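Local coordinates for Rev protein (Borrelia burgdorferi, PDB 5EQZ), which is of unknown function, a plasmid-encoded, largely helical protein of the Borrelia REV family that is probably made as a lipoprotein, at residues D17-D22 and D40-L45; G33-Y38 and D70-K75. All blocks are in the same frame, centred on the assembly; numbering follows the deposited sequence. Where two conformers were deposited one is given.

Contact 1: residues D17-D22 and D40-L45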
loop_
_atom_site.group_PDB
_atom_site.type_symbol
_atom_site.label_atom_id
_atom_site.label_comp_id
_atom_site.label_asym_id
_atom_site.label_seq_id
_atom_site.Cartn_x
_atom_site.Cartn_y
_atom_site.Cartn_z
ATOM N N ASP A 17 -19.713 0.373 6.402
ATOM C CA ASP A 17 -19.843 0.735 4.988
ATOM C C ASP A 17 -18.854 1.825 4.603
ATOM O O ASP A 17 -18.203 1.744 3.557
ATOM C CB ASP A 17 -21.251 1.243 4.679
ATOM C CG ASP A 17 -22.313 0.160 4.715
ATOM O OD1 ASP A 17 -21.999 -1.051 4.754
ATOM O OD2 ASP A 17 -23.491 0.557 4.680
ATOM N N SER A 18 -18.784 2.879 5.414
ATOM C CA SER A 18 -17.906 4.007 5.102
ATOM C C SER A 18 -16.454 3.556 5.040
ATOM O O SER A 18 -15.720 3.915 4.112
ATOM C CB SER A 18 -18.087 5.108 6.145
ATOM O OG SER A 18 -17.241 6.215 5.874
ATOM N N LEU A 19 -16.022 2.765 6.019
ATOM C CA LEU A 19 -14.656 2.256 5.999
ATOM C C LEU A 19 -14.436 1.326 4.812
ATOM O O LEU A 19 -13.359 1.350 4.195
ATOM C CB LEU A 19 -14.353 1.559 7.325
ATOM C CG LEU A 19 -12.916 1.149 7.618
ATOM C CD1 LEU A 19 -11.953 2.311 7.355
ATOM C CD2 LEU A 19 -12.816 0.686 9.080
ATOM N N MET A 20 -15.448 0.521 4.459
ATOM C CA MET A 20 -15.334 -0.360 3.302
ATOM C C MET A 20 -15.102 0.454 2.019
ATOM O O MET A 20 -14.250 0.107 1.193
ATOM C CB MET A 20 -16.600 -1.221 3.152
ATOM C CG MET A 20 -16.580 -2.082 1.864
ATOM S SD MET A 20 -15.316 -3.385 1.862
ATOM C CE MET A 20 -16.218 -4.790 2.379
ATOM N N GLU A 21 -15.854 1.547 1.839
ATOM C CA GLU A 21 -15.691 2.347 0.624
ATOM C C GLU A 21 -14.289 2.945 0.544
ATOM O O GLU A 21 -13.693 2.998 -0.540
ATOM C CB GLU A 21 -16.740 3.462 0.543
ATOM C CG GLU A 21 -18.225 2.990 0.494
ATOM C CD GLU A 21 -18.548 2.122 -0.711
ATOM O OE1 GLU A 21 -17.723 2.009 -1.646
ATOM O OE2 GLU A 21 -19.641 1.506 -0.737
ATOM N N ASP A 22 -13.740 3.367 1.686
ATOM C CA ASP A 22 -12.369 3.881 1.718
ATOM C C ASP A 22 -11.366 2.779 1.395
ATOM O O ASP A 22 -10.417 3.006 0.632
ATOM C CB ASP A 22 -12.058 4.495 3.086
ATOM C CG ASP A 22 -12.717 5.845 3.302
ATOM O OD1 ASP A 22 -12.946 6.584 2.329
ATOM O OD2 ASP A 22 -12.966 6.185 4.476
ATOM N N ASP A 40 -5.891 -0.168 11.330
ATOM C CA ASP A 40 -6.162 0.127 12.734
ATOM C C ASP A 40 -7.648 0.355 12.971
ATOM O O ASP A 40 -8.211 -0.141 13.960
ATOM C CB ASP A 40 -5.354 1.339 13.194
ATOM C CG ASP A 40 -3.872 1.030 13.368
ATOM O OD1 ASP A 40 -3.074 1.986 13.409
ATOM O OD2 ASP A 40 -3.502 -0.160 13.461
ATOM N N LYS A 41 -8.304 1.098 12.075
ATOM C CA LYS A 41 -9.744 1.302 12.203
ATOM C C LYS A 41 -10.512 -0.001 12.039
ATOM O O LYS A 41 -11.529 -0.214 12.723
ATOM C CB LYS A 41 -10.220 2.339 11.184
ATOM C CG LYS A 41 -9.730 3.738 11.511
ATOM C CD LYS A 41 -10.010 4.697 10.385
ATOM C CE LYS A 41 -9.483 6.082 10.721
ATOM N NZ LYS A 41 -9.752 7.014 9.595
ATOM N N ILE A 42 -10.048 -0.892 11.161
ATOM C CA ILE A 42 -10.724 -2.180 11.024
ATOM C C ILE A 42 -10.600 -2.985 12.312
ATOM O O ILE A 42 -11.579 -3.575 12.783
ATOM C CB ILE A 42 -10.178 -2.954 9.811
ATOM C CG1 ILE A 42 -10.588 -2.260 8.510
ATOM C CG2 ILE A 42 -10.686 -4.397 9.825
ATOM C CD1 ILE A 42 -10.057 -2.947 7.282
ATOM N N ASN A 43 -9.399 -3.016 12.908
ATOM C CA ASN A 43 -9.197 -3.762 14.150
ATOM C C ASN A 43 -10.030 -3.196 15.291
ATOM O O ASN A 43 -10.536 -3.946 16.135
ATOM C CB ASN A 43 -7.717 -3.756 14.540
ATOM C CG ASN A 43 -6.872 -4.592 13.618
ATOM O OD1 ASN A 43 -7.369 -5.520 12.980
ATOM N ND2 ASN A 43 -5.573 -4.295 13.568
ATOM N N GLU A 44 -10.156 -1.874 15.359
ATOM C CA GLU A 44 -10.931 -1.286 16.442
ATOM C C GLU A 44 -12.417 -1.608 16.288
ATOM O O GLU A 44 -13.101 -1.885 17.284
ATOM C CB GLU A 44 -10.660 0.215 16.494
ATOM C CG GLU A 44 -11.721 1.089 17.115
ATOM C CD GLU A 44 -11.363 2.571 16.998
ATOM O OE1 GLU A 44 -10.663 3.090 17.891
ATOM O OE2 GLU A 44 -11.759 3.212 15.997
ATOM N N LEU A 45 -12.920 -1.635 15.049
ATOM C CA LEU A 45 -14.311 -2.038 14.814
ATOM C C LEU A 45 -14.543 -3.496 15.179
ATOM O O LEU A 45 -15.538 -3.829 15.838
ATOM C CB LEU A 45 -14.690 -1.803 13.351
ATOM C CG LEU A 45 -15.307 -0.479 12.930
ATOM C CD1 LEU A 45 -15.541 -0.507 11.418
ATOM C CD2 LEU A 45 -16.613 -0.234 13.659
#
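Leu19 and Ile42 mark the backbone register of two nearly antiparallel helical segments, 17-22 and 40-45, with CA atoms 7.8 Å apart. The segment axes come within 11.1 Å at a signed crossing angle of -154°, a wide spacing that side chains must bridge. Leu19 does most of this from its side. Its chi1 of -170° carries CG toward the other helix, and chi2 leaves CD2 as the methyl that reaches it. That single methyl makes all the close contacts: it lies 3.7 Å from Lys41 CB, equally near Ile42 CG1, and 3.8 Å from Leu45 CD1. Helices 10-24 and 32-48, consecutive in the chain and nearly antiparallel here, form a helical hairpin within an all-helical bundle, and helix 55-88 lines the same core, where Ile42 also touches Leu64 and Phe68. Lys41 contributes the aliphatic root of its side chain; beyond CG the chain is extended and leads outward, leaving NZ 6.1 Å from Asp22 OD2. This separation excludes a salt bridge, though a weak electrostatic attraction is possible. The same NZ has a long, weak ion pair with Asp37. Leu45, packed also on Ile16, borders the CD2 methyl one helical turn beyond Lys41.

Contact 2: residues G33-Y38 and D70-K75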
loop_
_atom_site.group_PDB
_atom_site.type_symbol
_atom_site.label_atom_id
_atom_site.label_comp_id
_atom_site.label_asym_id
_atom_site.label_seq_id
_atom_site.Cartn_x
_atom_site.Cartn_y
_atom_site.Cartn_z
ATOM N N GLY A 33 0.989 4.727 5.098
ATOM C CA GLY A 33 0.235 5.257 6.221
ATOM C C GLY A 33 -1.266 5.105 6.067
ATOM O O GLY A 33 -1.976 4.908 7.057
ATOM N N LYS A 34 -1.777 5.198 4.835
ATOM C CA LYS A 34 -3.208 4.981 4.621
ATOM C C LYS A 34 -3.600 3.534 4.892
ATOM O O LYS A 34 -4.689 3.264 5.426
ATOM C CB LYS A 34 -3.603 5.378 3.198
ATOM C CG LYS A 34 -3.845 6.866 3.015
ATOM C CD LYS A 34 -5.184 7.132 2.346
ATOM C CE LYS A 34 -5.168 6.705 0.888
ATOM N NZ LYS A 34 -6.193 7.441 0.085
ATOM N N PHE A 35 -2.738 2.587 4.516
ATOM C CA PHE A 35 -3.018 1.183 4.809
ATOM C C PHE A 35 -3.056 0.933 6.310
ATOM O O PHE A 35 -3.991 0.304 6.819
ATOM C CB PHE A 35 -1.980 0.274 4.157
ATOM C CG PHE A 35 -2.200 0.048 2.700
ATOM C CD1 PHE A 35 -1.642 0.914 1.760
ATOM C CD2 PHE A 35 -2.954 -1.035 2.261
ATOM C CE1 PHE A 35 -1.836 0.702 0.410
ATOM C CE2 PHE A 35 -3.162 -1.249 0.905
ATOM C CZ PHE A 35 -2.602 -0.390 -0.018
ATOM N N LYS A 36 -2.034 1.405 7.036
ATOM C CA LYS A 36 -2.005 1.156 8.472
ATOM C C LYS A 36 -3.156 1.852 9.172
ATOM O O LYS A 36 -3.706 1.310 10.139
ATOM C CB LYS A 36 -0.675 1.594 9.083
ATOM C CG LYS A 36 -0.461 1.023 10.482
ATOM C CD LYS A 36 0.632 1.748 11.254
ATOM C CE LYS A 36 0.576 1.403 12.737
ATOM N NZ LYS A 36 -0.246 2.377 13.501
ATOM N N ASP A 37 -3.553 3.030 8.687
ATOM C CA ASP A 37 -4.670 3.735 9.301
ATOM C C ASP A 37 -5.966 2.947 9.142
ATOM O O ASP A 37 -6.722 2.786 10.107
ATOM C CB ASP A 37 -4.811 5.136 8.705
ATOM C CG ASP A 37 -6.044 5.863 9.212
ATOM O OD1 ASP A 37 -6.222 5.925 10.450
ATOM O OD2 ASP A 37 -6.826 6.367 8.376
ATOM N N TYR A 38 -6.235 2.433 7.935
ATOM C CA TYR A 38 -7.445 1.634 7.733
ATOM C C TYR A 38 -7.367 0.318 8.491
ATOM O O TYR A 38 -8.376 -0.152 9.033
ATOM C CB TYR A 38 -7.683 1.369 6.250
ATOM C CG TYR A 38 -7.979 2.609 5.425
ATOM C CD1 TYR A 38 -7.878 2.571 4.043
ATOM C CD2 TYR A 38 -8.356 3.811 6.019
ATOM C CE1 TYR A 38 -8.139 3.693 3.273
ATOM C CE2 TYR A 38 -8.617 4.947 5.251
ATOM C CZ TYR A 38 -8.498 4.874 3.876
ATOM O OH TYR A 38 -8.750 5.971 3.088
ATOM N N ASP A 70 -6.930 -8.116 0.700
ATOM C CA ASP A 70 -6.650 -8.228 -0.728
ATOM C C ASP A 70 -5.980 -6.968 -1.264
ATOM O O ASP A 70 -5.089 -7.051 -2.123
ATOM C CB ASP A 70 -7.932 -8.518 -1.493
ATOM C CG ASP A 70 -8.487 -9.897 -1.192
ATOM O OD1 ASP A 70 -7.731 -10.789 -0.730
ATOM O OD2 ASP A 70 -9.689 -10.089 -1.424
ATOM N N LYS A 71 -6.392 -5.797 -0.773
ATOM C CA LYS A 71 -5.686 -4.563 -1.124
ATOM C C LYS A 71 -4.259 -4.585 -0.589
ATOM O O LYS A 71 -3.327 -4.138 -1.271
ATOM C CB LYS A 71 -6.433 -3.345 -0.585
ATOM C CG LYS A 71 -7.768 -3.101 -1.280
ATOM C CD LYS A 71 -7.588 -2.772 -2.758
ATOM C CE LYS A 71 -8.925 -2.754 -3.501
ATOM N NZ LYS A 71 -8.888 -1.843 -4.672
ATOM N N LEU A 72 -4.060 -5.113 0.622
ATOM C CA LEU A 72 -2.701 -5.194 1.157
ATOM C C LEU A 72 -1.829 -6.155 0.353
ATOM O O LEU A 72 -0.664 -5.845 0.057
ATOM C CB LEU A 72 -2.743 -5.594 2.628
ATOM C CG LEU A 72 -1.383 -5.686 3.310
ATOM C CD1 LEU A 72 -0.675 -4.337 3.231
ATOM C CD2 LEU A 72 -1.598 -6.115 4.768
ATOM N N ALA A 73 -2.358 -7.331 0.006
ATOM C CA ALA A 73 -1.591 -8.270 -0.816
ATOM C C ALA A 73 -1.169 -7.640 -2.143
ATOM O O ALA A 73 -0.032 -7.831 -2.605
ATOM C CB ALA A 73 -2.411 -9.536 -1.062
ATOM N N ALA A 74 -2.067 -6.887 -2.776
ATOM C CA ALA A 74 -1.707 -6.238 -4.034
ATOM C C ALA A 74 -0.619 -5.189 -3.831
ATOM O O ALA A 74 0.323 -5.102 -4.633
ATOM C CB ALA A 74 -2.943 -5.606 -4.670
ATOM N N LYS A 75 -0.729 -4.387 -2.765
ATOM C CA LYS A 75 0.266 -3.345 -2.516
ATOM C C LYS A 75 1.639 -3.953 -2.266
ATOM O O LYS A 75 2.638 -3.527 -2.862
ATOM C CB LYS A 75 -0.154 -2.487 -1.326
ATOM C CG LYS A 75 0.907 -1.509 -0.839
ATOM C CD LYS A 75 1.098 -0.349 -1.818
ATOM C CE LYS A 75 1.970 0.755 -1.224
ATOM N NZ LYS A 75 1.915 1.981 -2.084
#
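The Phe35 ring meets Lys75, Lys71 and Leu72 obliquely, its outer atoms directed at the backbone and side-chain roots of segment 70-75. CZ is 3.5 Å from Lys75 CB, while CE1 lies 3.7 Å from Lys75 CG, so the ring borders the aliphatic part of this lysine. CE2 approaches the carbonyl Lys71 O at 3.6 Å, and CD2 reaches Leu72 CD1 at 4.1 Å. Phe35 CG is anti to its carbonyl carbon (chi1 -79°), carrying the ring across the gap between axes 11.4 Å apart. The two segments run almost antiparallel, at 157°, with Phe35 and Leu72 in register, a helix-helix packing within the bundle that falls largely in residues 35-92, predicted to form a coiled coil. Lys71 NZ binds Leu24 O and Leu26 O, at and just after the end of helix 10-24. Lys75, buried and bent at chi2 (72°), hydrogen-bonds through NZ to three carbonyl oxygens: those of Asn28 and Ser30 in the following loop, and that of Val108 just after helix 95-107. Leu26 and Ser30 touch Phe35; Phe68, two residues before segment 70-75 on helix 55-88, packs against it, and Leu141 of helix 122-142 reaches both Phe35 and Lys75.

Contacts 1 and 2 share helix 32-48, which packs against helix 10-24 in the first and helix 55-88 in the second, and their centres lie about 12 Å apart. Their segments alternate along the chain: 17-22, 33-38, 40-45, then 70-75. Tyr38 joins them directly, since its CE1 is 3.6 Å from Asp22 O and its CD2 lies 4.1 Å from Leu19 CD1, both packing contacts. Phe68 gives a second connection, touching Ile42 of contact 1 and Phe35 of contact 2. The centre of contact 2 is about 4 Å from the centre of the chain, whereas the centre of contact 1 is about 16 Å from it.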